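Local coordinates for protein putative N-acetylmuramoyl-L-alanine amidase,autolysin cwp6 (Peptoclostridium difficile, PDB 5J72) that is probably an autolysin that hydrolyses the N-acetylmuramoyl-L-alanine amide bond of peptidoglycan and is fixed to the cell wall by its CWB2 modules, at residues 154-159 with 181-186; 199-204 with 226-231; 139-144 with 193-198; 173-178 with 278-283; 160-165 with 209-214. All coordinates share one frame; numbering follows the deposited sequence. Where two conformers were deposited one is given.

Interaction 1. Residues 154-159 with 181-186; sequences DGSSKV and DAPILL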
# COMPACT_ATOMS: atom_id res chain seq x y z
N ASP A 154 9.06 18.76 16.20
CA ASP A 154 8.95 20.06 16.86
C ASP A 154 7.63 20.21 17.61
O ASP A 154 7.31 21.32 18.05
CB ASP A 154 9.06 21.19 15.80
CG ASP A 154 8.04 21.07 14.68
OD1 ASP A 154 7.62 22.09 14.15
OD2 ASP A 154 7.65 19.94 14.36
N GLY A 155 6.86 19.15 17.70
CA GLY A 155 5.63 19.22 18.50
C GLY A 155 4.37 19.26 17.66
O GLY A 155 4.42 19.30 16.43
N SER A 156 3.20 19.28 18.32
CA SER A 156 1.94 19.35 17.56
C SER A 156 0.88 19.98 18.46
O SER A 156 0.77 19.54 19.62
CB SER A 156 1.47 17.93 17.20
OG SER A 156 0.37 18.09 16.29
N SER A 157 0.08 20.95 17.95
CA SER A 157 -0.91 21.52 18.89
C SER A 157 -2.09 20.58 19.10
O SER A 157 -2.79 20.69 20.09
CB SER A 157 -1.37 22.90 18.41
OG SER A 157 -2.03 22.71 17.17
N LYS A 158 -2.31 19.65 18.17
CA LYS A 158 -3.39 18.66 18.31
C LYS A 158 -2.82 17.24 18.22
O LYS A 158 -1.79 17.02 17.53
CB LYS A 158 -4.42 18.78 17.19
CG LYS A 158 -5.23 20.09 17.25
CD LYS A 158 -6.20 20.18 16.01
CE LYS A 158 -7.43 21.01 16.29
NZ LYS A 158 -7.07 22.40 16.40
N VAL A 159 -3.43 16.31 18.91
CA VAL A 159 -3.10 14.89 18.84
C VAL A 159 -4.42 14.16 18.74
O VAL A 159 -5.34 14.45 19.52
CB VAL A 159 -2.31 14.34 20.07
CG1 VAL A 159 -2.04 12.82 19.92
CG2 VAL A 159 -0.96 15.10 20.23
N ASP A 181 -3.12 18.16 10.67
CA ASP A 181 -1.65 17.97 10.56
C ASP A 181 -1.20 17.51 11.96
O ASP A 181 -0.40 18.13 12.64
CB ASP A 181 -0.93 19.27 10.09
CG ASP A 181 0.57 19.05 9.82
OD1 ASP A 181 1.01 17.85 9.70
OD2 ASP A 181 1.30 20.06 9.73
N ALA A 182 -1.78 16.39 12.39
CA ALA A 182 -1.55 15.83 13.71
C ALA A 182 -1.26 14.34 13.66
O ALA A 182 -1.73 13.67 12.76
CB ALA A 182 -2.83 15.99 14.53
N PRO A 183 -0.50 13.83 14.61
CA PRO A 183 -0.25 12.41 14.63
C PRO A 183 -1.42 11.70 15.38
O PRO A 183 -2.20 12.35 16.12
CB PRO A 183 1.02 12.28 15.48
CG PRO A 183 0.89 13.42 16.49
CD PRO A 183 0.27 14.58 15.65
N ILE A 184 -1.51 10.39 15.20
CA ILE A 184 -2.48 9.61 15.92
C ILE A 184 -1.65 8.81 16.96
O ILE A 184 -0.68 8.11 16.60
CB ILE A 184 -3.19 8.63 14.98
CG1 ILE A 184 -4.16 9.42 14.08
CG2 ILE A 184 -3.85 7.50 15.85
CD1 ILE A 184 -4.79 8.61 12.88
N LEU A 185 -1.99 8.93 18.24
CA LEU A 185 -1.33 8.11 19.25
C LEU A 185 -2.43 7.14 19.81
O LEU A 185 -3.61 7.36 19.58
CB LEU A 185 -0.76 8.92 20.47
CG LEU A 185 0.39 9.85 20.05
CD1 LEU A 185 0.86 10.68 21.28
CD2 LEU A 185 1.58 9.06 19.40
N LEU A 186 -2.01 6.15 20.57
CA LEU A 186 -2.97 5.14 20.99
C LEU A 186 -3.22 5.05 22.49
O LEU A 186 -2.30 5.20 23.30
CB LEU A 186 -2.41 3.76 20.53
CG LEU A 186 -2.11 3.69 19.02
CD1 LEU A 186 -1.48 2.37 18.68
CD2 LEU A 186 -3.38 3.94 18.22
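Two neighbouring parallel strands of a beta-alpha-beta unit, 158-163 and 184-187, start side by side here, joined through helix 174-180 within the first CWB2 module. That helix ends in a Schellman motif, with Asp181 at positive phi, and the chain then turns so that Val159 lies level with Ala182, their CA atoms 5.4 Å apart. No hydrogen bond links 154-159 to 181-186; the contact at this end of the strands is made by van der Waals packing.

Val159 makes the largest contribution. From CB the side chain forks: CG1 stands anti to the backbone N (chi1 178°) and reaches the second strand, lying 3.8 Å from Leu185 CG and equally close to the carbonyl oxygen of Pro183; the Val159 and Leu185 side chains cross obliquely. CG2, beside the backbone N, comes more loosely to Pro183 CG and also packs on Leu203 of helix 194-203. Ala182 turns its methyl toward the first strand, where CB sits 3.3 Å from Lys158 O.

Asp154 belongs to a calcium site seen in this protein, and Asp181 lies close to Asn6 of that same site. Between these ends, Ser156 brings OG anti to its backbone N (chi1 -171°), 3.6 Å from Pro183 CD, while the hydroxyl donates to Lys158 O at 2.7 Å, within the plane of that carbonyl.

Interaction 2. Residues 199-204 with 226-231; sequences ELKRLN and KSAVNV
Two helix C-termini of the first CWB2 module's alpha/beta layer meet here, helix 194-203 through its last turn and helix 219-228 through the residues that end it. Lys201 makes the polar link. Its CG lies beside the backbone N (chi1 -73°), the chain runs extended to CE and bends at chi4 (-71°), which brings NZ within 2.9 Å of Ala228 O. This hydrogen bond arrives in the carbonyl plane on a lone pair, so the ammonium takes up a main-chain oxygen at the end of the helix, where the helix dipole would be expected to favour a positive charge.

Alongside, Val229 presses into the turn of the first helix. Its CG2 rests 3.5 Å from Lys201 CA and 3.6 Å from Leu200 O, and is the atom that meets Leu200 CB, at 4.2 Å. The valine and the lysine chain slide past each other in opposite directions.

Leu200 and Leu203 carry the packing inward onto Val159 and Leu185 of strands 158-163 and 184-187. On another side of helix 194-203, Arg202 grips Glu199 side-on through NE and NH1, and both residues also hydrogen-bond to helix 140-151 or the loop that follows it.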
# COMPACT_ATOMS: atom_id res chain seq x y z
N GLU A 199 4.89 10.75 25.11
CA GLU A 199 4.92 11.46 23.83
C GLU A 199 3.91 12.62 23.85
O GLU A 199 4.16 13.65 23.23
CB GLU A 199 4.62 10.44 22.67
CG GLU A 199 4.59 11.09 21.26
CD GLU A 199 5.94 11.70 20.85
OE1 GLU A 199 6.97 11.53 21.59
OE2 GLU A 199 5.99 12.35 19.76
N LEU A 200 2.73 12.46 24.51
CA LEU A 200 1.80 13.57 24.65
C LEU A 200 2.57 14.72 25.37
O LEU A 200 2.49 15.87 24.96
CB LEU A 200 0.58 13.22 25.56
CG LEU A 200 -0.48 12.33 24.89
CD1 LEU A 200 -1.47 11.91 25.91
CD2 LEU A 200 -1.16 13.15 23.79
N LYS A 201 3.33 14.42 26.42
CA LYS A 201 4.07 15.51 27.08
C LYS A 201 5.10 16.17 26.14
O LYS A 201 5.25 17.41 26.10
CB LYS A 201 4.85 14.96 28.31
CG LYS A 201 3.89 14.63 29.46
CD LYS A 201 4.73 14.08 30.71
CE LYS A 201 3.88 13.89 31.97
NZ LYS A 201 3.42 15.20 32.61
N ARG A 202 5.81 15.35 25.40
CA ARG A 202 6.85 15.87 24.49
C ARG A 202 6.23 16.76 23.40
O ARG A 202 6.81 17.80 23.08
CB ARG A 202 7.59 14.68 23.80
CG ARG A 202 8.94 15.13 23.18
CD ARG A 202 9.50 14.04 22.22
NE ARG A 202 8.62 13.81 21.07
CZ ARG A 202 8.55 14.63 20.03
NH1 ARG A 202 7.69 14.40 19.05
NH2 ARG A 202 9.36 15.70 19.97
N LEU A 203 5.09 16.35 22.83
CA LEU A 203 4.44 17.14 21.73
C LEU A 203 3.86 18.45 22.24
O LEU A 203 3.62 19.33 21.41
CB LEU A 203 3.24 16.35 21.11
CG LEU A 203 3.72 15.09 20.34
CD1 LEU A 203 2.56 14.15 20.05
CD2 LEU A 203 4.33 15.51 19.02
N ASN A 204 3.59 18.54 23.55
CA ASN A 204 2.99 19.72 24.22
C ASN A 204 1.72 20.24 23.46
O ASN A 204 1.65 21.39 23.04
CB ASN A 204 3.98 20.84 24.31
CG ASN A 204 3.43 21.88 25.37
OD1 ASN A 204 2.89 21.45 26.42
ND2 ASN A 204 3.48 23.10 25.13
N LYS A 226 -5.44 13.95 30.57
CA LYS A 226 -5.28 15.32 31.15
C LYS A 226 -4.23 15.34 32.26
O LYS A 226 -3.65 16.40 32.54
CB LYS A 226 -6.62 15.84 31.66
CG LYS A 226 -7.57 16.08 30.52
CD LYS A 226 -8.94 16.44 31.07
CE LYS A 226 -9.64 17.32 30.08
NZ LYS A 226 -11.11 17.28 30.25
N SER A 227 -3.96 14.20 32.90
CA SER A 227 -2.91 14.21 33.92
C SER A 227 -1.61 14.31 33.26
O SER A 227 -0.67 14.85 33.84
CB SER A 227 -2.90 12.92 34.73
OG SER A 227 -3.98 13.04 35.64
N ALA A 228 -1.51 13.80 32.05
CA ALA A 228 -0.25 13.92 31.35
C ALA A 228 -0.05 15.34 30.87
O ALA A 228 1.01 15.91 31.11
CB ALA A 228 -0.19 12.95 30.15
N VAL A 229 -1.05 15.91 30.18
CA VAL A 229 -0.98 17.27 29.64
C VAL A 229 -2.39 17.78 29.78
O VAL A 229 -3.32 17.11 29.32
CB VAL A 229 -0.51 17.30 28.16
CG1 VAL A 229 -0.37 18.75 27.67
CG2 VAL A 229 0.83 16.56 28.03
N ASN A 230 -2.58 18.97 30.43
CA ASN A 230 -3.92 19.47 30.69
C ASN A 230 -4.56 20.09 29.48
O ASN A 230 -4.87 21.28 29.45
CB ASN A 230 -3.90 20.48 31.83
CG ASN A 230 -5.29 20.73 32.35
OD1 ASN A 230 -6.14 19.80 32.31
ND2 ASN A 230 -5.64 21.90 32.86
N VAL A 231 -4.80 19.24 28.45
CA VAL A 231 -5.39 19.73 27.21
C VAL A 231 -6.93 19.80 27.23
O VAL A 231 -7.57 19.23 28.10
CB VAL A 231 -5.06 18.68 26.11
CG1 VAL A 231 -3.55 18.63 25.81
CG2 VAL A 231 -5.59 17.27 26.54

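Interaction 3. Residues 139-144 with 193-198; sequences TRFETA and PESTKA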
# COMPACT_ATOMS: atom_id res chain seq x y z
N THR A 139 5.70 -2.44 20.87
CA THR A 139 4.30 -2.67 20.57
C THR A 139 3.77 -1.55 19.67
O THR A 139 4.49 -0.58 19.37
CB THR A 139 3.46 -2.74 21.86
OG1 THR A 139 3.21 -1.41 22.32
CG2 THR A 139 4.20 -3.49 23.00
N ARG A 140 2.52 -1.69 19.28
CA ARG A 140 1.86 -0.73 18.46
C ARG A 140 1.93 0.69 19.14
O ARG A 140 2.02 1.69 18.41
CB ARG A 140 0.40 -1.14 18.28
CG ARG A 140 -0.36 -1.29 19.61
CD ARG A 140 -1.75 -2.02 19.39
NE ARG A 140 -1.50 -3.34 18.80
CZ ARG A 140 -2.39 -4.08 18.14
NH1 ARG A 140 -3.65 -3.67 18.02
NH2 ARG A 140 -2.02 -5.21 17.57
N PHE A 141 1.87 0.77 20.47
CA PHE A 141 1.92 2.07 21.17
C PHE A 141 3.27 2.74 20.92
O PHE A 141 3.28 3.92 20.63
CB PHE A 141 1.73 1.89 22.70
CG PHE A 141 0.37 1.36 23.00
CD1 PHE A 141 -0.71 2.21 23.16
CD2 PHE A 141 0.15 -0.02 23.08
CE1 PHE A 141 -2.00 1.71 23.37
CE2 PHE A 141 -1.14 -0.52 23.30
CZ PHE A 141 -2.21 0.35 23.44
N GLU A 142 4.41 1.98 21.07
CA GLU A 142 5.71 2.60 20.84
C GLU A 142 5.92 2.87 19.39
O GLU A 142 6.64 3.82 19.06
CB GLU A 142 6.89 1.74 21.34
CG GLU A 142 6.92 1.57 22.85
CD GLU A 142 5.97 0.49 23.34
OE1 GLU A 142 5.52 -0.36 22.54
OE2 GLU A 142 5.64 0.51 24.53
N THR A 143 5.35 2.04 18.49
CA THR A 143 5.52 2.33 17.07
C THR A 143 4.80 3.68 16.74
O THR A 143 5.38 4.47 15.98
CB THR A 143 4.95 1.17 16.21
OG1 THR A 143 5.90 0.14 16.29
CG2 THR A 143 4.80 1.55 14.71
N ALA A 144 3.59 3.92 17.30
CA ALA A 144 2.90 5.19 17.03
C ALA A 144 3.79 6.38 17.53
O ALA A 144 3.85 7.44 16.89
CB ALA A 144 1.55 5.22 17.71
N PRO A 193 -0.85 4.07 28.14
CA PRO A 193 0.43 3.55 28.65
C PRO A 193 1.47 4.67 28.74
O PRO A 193 1.29 5.76 28.20
CB PRO A 193 0.82 2.50 27.63
CG PRO A 193 0.12 2.85 26.41
CD PRO A 193 -1.21 3.41 26.87
N GLU A 194 2.58 4.38 29.39
CA GLU A 194 3.63 5.34 29.60
C GLU A 194 4.18 5.89 28.28
O GLU A 194 4.52 7.07 28.21
CB GLU A 194 4.74 4.63 30.39
CG GLU A 194 6.01 5.45 30.56
CD GLU A 194 5.80 6.81 31.29
OE1 GLU A 194 4.91 6.90 32.17
OE2 GLU A 194 6.55 7.77 30.99
N SER A 195 4.32 5.03 27.25
CA SER A 195 4.82 5.44 25.95
C SER A 195 3.90 6.60 25.44
O SER A 195 4.44 7.67 25.10
CB SER A 195 4.85 4.22 25.01
OG SER A 195 3.54 3.70 24.84
N THR A 196 2.59 6.45 25.44
CA THR A 196 1.69 7.53 24.95
C THR A 196 1.75 8.78 25.90
O THR A 196 1.80 9.91 25.43
CB THR A 196 0.22 7.01 24.91
OG1 THR A 196 0.19 5.93 23.98
CG2 THR A 196 -0.79 8.11 24.48
N LYS A 197 1.77 8.55 27.23
CA LYS A 197 1.84 9.67 28.18
C LYS A 197 3.10 10.51 27.90
O LYS A 197 3.01 11.72 27.87
CB LYS A 197 1.87 9.05 29.61
CG LYS A 197 2.42 9.99 30.68
CD LYS A 197 2.38 9.28 32.09
CE LYS A 197 2.97 10.19 33.17
NZ LYS A 197 1.91 11.10 33.69
N ALA A 198 4.26 9.88 27.69
CA ALA A 198 5.49 10.65 27.50
C ALA A 198 5.49 11.36 26.17
O ALA A 198 6.04 12.47 26.08
CB ALA A 198 6.73 9.71 27.58
O HOH W 1 0.91 5.58 21.32
O HOH W 2 3.41 0.96 25.63
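Two water molecules bridge the start of helix 140-151 to the start of helix 194-203, and no direct hydrogen bond joins the two segments. Water 1 donates to both Phe141 O and Thr196 OG1. Water 2 donates to Glu142 OE2 at 2.5 Å and is also hydrogen-bonded to Ser195 OG. Beside these water bridges lies the apolar contact: Pro193 puts CG over one face of the Phe141 ring, 3.4 Å from CD1, with the two side chains crossing at about a right angle. Thr196 OG1 meets the same ring at its edge, and Ser195 OG, in the crowded position between its backbone N and carbonyl carbon (chi1 61°), comes within 3.3 Å of Phe141 CB.

Glu142 is held by its own helix start. Thr139 and Glu142 form a capping box in which OE1 accepts from Thr139 N, on its anti lone pair, and from Thr139 OG1, 2.5 Å away and above the carboxylate plane. Thr139 OG1 in turn caps Phe141 N. The bend of Glu142 at chi2 (81°) folds the carboxylate back to the cap, and OE2 is left to face water 2.

The two helices run nearly parallel, their short axes 8.9 Å apart at 19°. Strand 184-187 adjoins both, since Leu186 packs on Phe141 and supplies the oxygen that Thr196 OG1 hydrogen-bonds, while helix 375-387 touches Arg140 and Ala144 of helix 140-151.

Interaction 4. Residues 173-178 with 278-283; sequences ATPLAS and SKAGED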
# COMPACT_ATOMS: atom_id res chain seq x y z
N ALA A 173 -10.04 7.94 10.71
CA ALA A 173 -9.37 9.06 11.43
C ALA A 173 -8.24 9.68 10.63
O ALA A 173 -7.98 10.84 10.86
CB ALA A 173 -8.78 8.55 12.73
N THR A 174 -7.58 8.95 9.66
CA THR A 174 -6.44 9.59 8.97
C THR A 174 -6.74 10.84 8.26
O THR A 174 -5.97 11.78 8.39
CB THR A 174 -5.69 8.55 8.03
OG1 THR A 174 -5.05 7.63 8.91
CG2 THR A 174 -4.67 9.20 7.16
N PRO A 175 -7.85 10.97 7.48
CA PRO A 175 -8.11 12.24 6.79
C PRO A 175 -8.32 13.44 7.76
O PRO A 175 -8.02 14.58 7.42
CB PRO A 175 -9.36 11.93 5.93
CG PRO A 175 -9.26 10.46 5.70
CD PRO A 175 -8.77 9.91 7.03
N LEU A 176 -8.86 13.15 8.95
CA LEU A 176 -9.05 14.24 9.93
C LEU A 176 -7.69 14.58 10.57
O LEU A 176 -7.37 15.75 10.73
CB LEU A 176 -10.00 13.76 11.01
CG LEU A 176 -10.26 14.86 12.11
CD1 LEU A 176 -10.82 16.15 11.44
CD2 LEU A 176 -11.34 14.32 13.08
N ALA A 177 -6.91 13.55 11.00
CA ALA A 177 -5.58 13.84 11.52
C ALA A 177 -4.77 14.63 10.50
O ALA A 177 -4.04 15.55 10.89
CB ALA A 177 -4.83 12.54 11.87
N SER A 178 -4.93 14.32 9.21
CA SER A 178 -4.19 15.04 8.17
C SER A 178 -4.71 16.46 8.03
O SER A 178 -3.92 17.39 7.78
CB SER A 178 -4.33 14.35 6.81
OG SER A 178 -4.07 12.95 6.96
N SER A 278 -4.24 6.50 3.08
CA SER A 278 -3.18 7.47 2.82
C SER A 278 -3.62 8.42 1.75
O SER A 278 -3.22 9.59 1.78
CB SER A 278 -1.84 6.80 2.45
OG SER A 278 -1.94 6.09 1.21
N LYS A 279 -4.44 7.97 0.83
CA LYS A 279 -4.81 8.84 -0.27
C LYS A 279 -5.90 9.85 0.21
O LYS A 279 -5.82 11.06 -0.07
CB LYS A 279 -5.33 7.95 -1.41
CG LYS A 279 -5.97 8.79 -2.53
CD LYS A 279 -4.94 9.78 -3.16
CE LYS A 279 -5.56 10.44 -4.40
NZ LYS A 279 -4.93 11.75 -4.71
N ALA A 280 -6.90 9.33 0.91
CA ALA A 280 -7.94 10.19 1.50
C ALA A 280 -7.22 11.25 2.42
O ALA A 280 -7.62 12.40 2.51
CB ALA A 280 -8.89 9.32 2.37
N GLY A 281 -6.13 10.79 3.14
CA GLY A 281 -5.40 11.71 4.02
C GLY A 281 -4.68 12.79 3.24
O GLY A 281 -4.70 13.96 3.63
N GLU A 282 -4.02 12.42 2.17
CA GLU A 282 -3.30 13.42 1.35
C GLU A 282 -4.29 14.44 0.76
O GLU A 282 -4.00 15.62 0.72
CB GLU A 282 -2.58 12.70 0.15
CG GLU A 282 -1.93 13.67 -0.78
CD GLU A 282 -1.29 12.97 -2.00
OE1 GLU A 282 -0.80 11.85 -1.85
OE2 GLU A 282 -1.25 13.60 -3.09
N ASP A 283 -5.47 13.97 0.33
CA ASP A 283 -6.49 14.86 -0.23
C ASP A 283 -7.25 15.60 0.87
O ASP A 283 -7.91 16.57 0.57
CB ASP A 283 -7.55 14.04 -0.97
CG ASP A 283 -7.06 13.43 -2.29
OD1 ASP A 283 -5.88 13.64 -2.66
OD2 ASP A 283 -7.88 12.75 -2.96
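Pro175 and Ser178 stand on one flank of helix 174-180 and straddle the backbone of helix 270-283 at Gly281. The proline ring reaches along one side, where CG lies 3.5 Å from Ala280 CB and CB faces the carbonyl of that alanine. Thr174 turns its methyl CG2, anti to the backbone N, toward the glycine and comes 4.1 Å from Gly281 CA. One turn further on, Ser178 meets the same glycine: CB is 3.2 Å from Gly281 O, and OG is 3.5 Å from Gly281 CA.

Main chain thus meets main chain, with Pro175 CA only 3.9 Å from Gly281 CA. The short axes pass at 7.6 Å and cross at -30°, a close approach that glycine permits: a beta carbon on Gly281 would collide with both Thr174 CG2 and Ser178 OG. The two helices come from different CWB2 modules, the first and the second in the chain, so the contact forms part of the interface between these alpha/beta units. Both also touch helix 375-387 of the third module, through Thr174 on Pro382 and Ser278 on Ala384.

No hydrogen bond crosses between the helices. The hydroxyl of Ser178, placed beside its backbone N (chi1 -48°), instead donates back to Thr174 O at 2.7 Å, from above the carbonyl plane; that oxygen also accepts the helical bond from Ser178 N. This inward bond takes up the hydroxyl proton of a side chain packed against the main chain of Gly281. Away from the interface, Lys279 NZ bridges to Asp283 OD1 on its syn lone pair, and Asp283 OD2 has a second partner in Lys260.

Interaction 5. Residues 160-165 with 209-214; sequences VIVNGE and IIIGDD
Strands 158-163 and 207-211 run parallel and in register, Val160 with Ile209 and Ile161 with Ile210, their short axes 4.7 Å apart and twisted by -28°. Ile161 serves the neighbour with both of its main-chain polar groups. Its N-H donates to Ile209 O at 2.8 Å, somewhat above the carbonyl plane, and its O accepts from Ile211 N at 3.1 Å, nearly along the C=O axis. Beyond this ladder the strands part, and water 3 spans the gap, accepting from Asn163 N and donating to Ile211 O at 2.6 Å.

The side chains alternate between the two faces. On the face of Val160 and Ile209, Val160 holds CG1 anti to its backbone N (chi1 172°), and that methyl meets Ile211 CG1 at 3.7 Å, the two side chains crossing obliquely. Val162 CG2 reaches Ile211 CB at 4.0 Å, so Ile211 is touched by both valines. On the other face, Ile161 CB lies 4.3 Å from Ile210 CG1, a looser contact; the end of Ile161 leads away toward Leu185 and Ala187.

At the end of the strand, Asn163 OD1 accepts from Glu165 N in an Asx turn, while its ND2 bonds to Ser216 O in the loop that follows the other strand.

These are the two central strands of the parallel four-stranded sheet of the first CWB2 module, ordered 2-1-3-4: strand 184-187 lies beyond 158-163 and strand 232-236 beyond 207-211. Helix 174-180 packs on the face of Val160 and Ile209 through Ala177 and Tyr180, and Thr196 of helix 194-203 approaches Ile161 on the other.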
# COMPACT_ATOMS: atom_id res chain seq x y z
N VAL A 160 -4.51 13.19 17.81
CA VAL A 160 -5.70 12.36 17.69
C VAL A 160 -5.44 11.10 18.47
O VAL A 160 -4.35 10.51 18.40
CB VAL A 160 -6.02 12.07 16.22
CG1 VAL A 160 -7.20 11.02 16.09
CG2 VAL A 160 -6.38 13.39 15.55
N ILE A 161 -6.44 10.63 19.21
CA ILE A 161 -6.22 9.40 19.97
C ILE A 161 -7.30 8.38 19.56
O ILE A 161 -8.46 8.75 19.42
CB ILE A 161 -6.43 9.77 21.47
CG1 ILE A 161 -5.19 10.56 22.03
CG2 ILE A 161 -6.64 8.45 22.24
CD1 ILE A 161 -4.05 9.63 22.41
N VAL A 162 -6.91 7.16 19.39
CA VAL A 162 -7.80 6.05 19.00
C VAL A 162 -7.45 4.95 19.97
O VAL A 162 -6.33 4.89 20.43
CB VAL A 162 -7.43 5.65 17.54
CG1 VAL A 162 -7.91 4.25 17.23
CG2 VAL A 162 -8.02 6.71 16.57
N ASN A 163 -8.40 4.09 20.28
CA ASN A 163 -8.13 2.93 21.12
C ASN A 163 -7.26 2.00 20.34
O ASN A 163 -7.68 1.58 19.25
CB ASN A 163 -9.46 2.24 21.44
CG ASN A 163 -9.28 0.99 22.29
OD1 ASN A 163 -8.35 0.20 22.09
ND2 ASN A 163 -10.14 0.78 23.32
N GLY A 164 -6.09 1.62 20.87
CA GLY A 164 -5.13 0.81 20.12
C GLY A 164 -5.50 -0.64 19.86
O GLY A 164 -4.93 -1.23 18.95
N GLU A 165 -6.42 -1.22 20.65
CA GLU A 165 -6.81 -2.63 20.42
C GLU A 165 -8.14 -2.65 19.68
O GLU A 165 -8.59 -3.71 19.31
CB GLU A 165 -6.87 -3.43 21.75
CG GLU A 165 -5.66 -3.21 22.67
CD GLU A 165 -4.35 -3.83 22.14
OE1 GLU A 165 -4.39 -4.51 21.10
OE2 GLU A 165 -3.28 -3.64 22.79
N ILE A 209 -8.03 15.00 20.38
CA ILE A 209 -9.30 14.69 19.74
C ILE A 209 -9.39 13.17 19.81
O ILE A 209 -8.58 12.40 19.25
CB ILE A 209 -9.39 15.24 18.28
CG1 ILE A 209 -9.27 16.75 18.25
CG2 ILE A 209 -10.72 14.80 17.60
CD1 ILE A 209 -7.76 17.25 18.12
N ILE A 210 -10.38 12.71 20.57
CA ILE A 210 -10.61 11.29 20.71
C ILE A 210 -11.63 10.83 19.65
O ILE A 210 -12.65 11.49 19.45
CB ILE A 210 -11.17 10.95 22.11
CG1 ILE A 210 -10.07 11.18 23.18
CG2 ILE A 210 -11.65 9.53 22.08
CD1 ILE A 210 -10.66 11.26 24.56
N ILE A 211 -11.32 9.73 18.97
CA ILE A 211 -12.23 9.17 17.96
C ILE A 211 -12.84 7.95 18.63
O ILE A 211 -12.10 7.05 19.03
CB ILE A 211 -11.47 8.79 16.68
CG1 ILE A 211 -10.81 10.04 16.06
CG2 ILE A 211 -12.47 8.07 15.65
CD1 ILE A 211 -11.75 11.19 15.82
N GLY A 212 -14.16 7.91 18.74
CA GLY A 212 -14.80 6.78 19.41
C GLY A 212 -15.66 7.30 20.56
O GLY A 212 -15.38 8.36 21.16
N ASP A 213 -16.74 6.59 20.88
CA ASP A 213 -17.58 7.07 22.00
C ASP A 213 -16.97 6.56 23.34
O ASP A 213 -15.94 5.87 23.29
CB ASP A 213 -19.07 6.64 21.82
CG ASP A 213 -19.35 5.14 21.81
OD1 ASP A 213 -18.42 4.34 22.12
OD2 ASP A 213 -20.51 4.77 21.50
N ASP A 214 -17.57 6.86 24.52
CA ASP A 214 -16.92 6.47 25.78
C ASP A 214 -16.79 5.00 25.96
O ASP A 214 -16.03 4.55 26.82
CB ASP A 214 -17.60 7.10 27.01
CG ASP A 214 -19.06 6.75 27.16
OD1 ASP A 214 -19.76 7.47 27.91
OD2 ASP A 214 -19.51 5.77 26.51
O HOH W 3 -11.15 4.64 19.54

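Interactions 1 and 5 both use strand 158-163 and together span three adjacent strands of one sheet. Interaction 5 is wholly buried and has a regular hydrogen-bond ladder, whereas interaction 1, at the strand starts near a calcium site, relies on packing alone. Helix 194-203 is shared by interactions 2 and 3, its C-terminal end in one and its N-terminal end in the other. Both are partly buried and use polar groups, a lysine-to-carbonyl bond in interaction 2 and bridging waters in interaction 3. Interaction 4 is buried like interaction 5, but joins helices of two different modules by close backbone approach without a hydrogen bond.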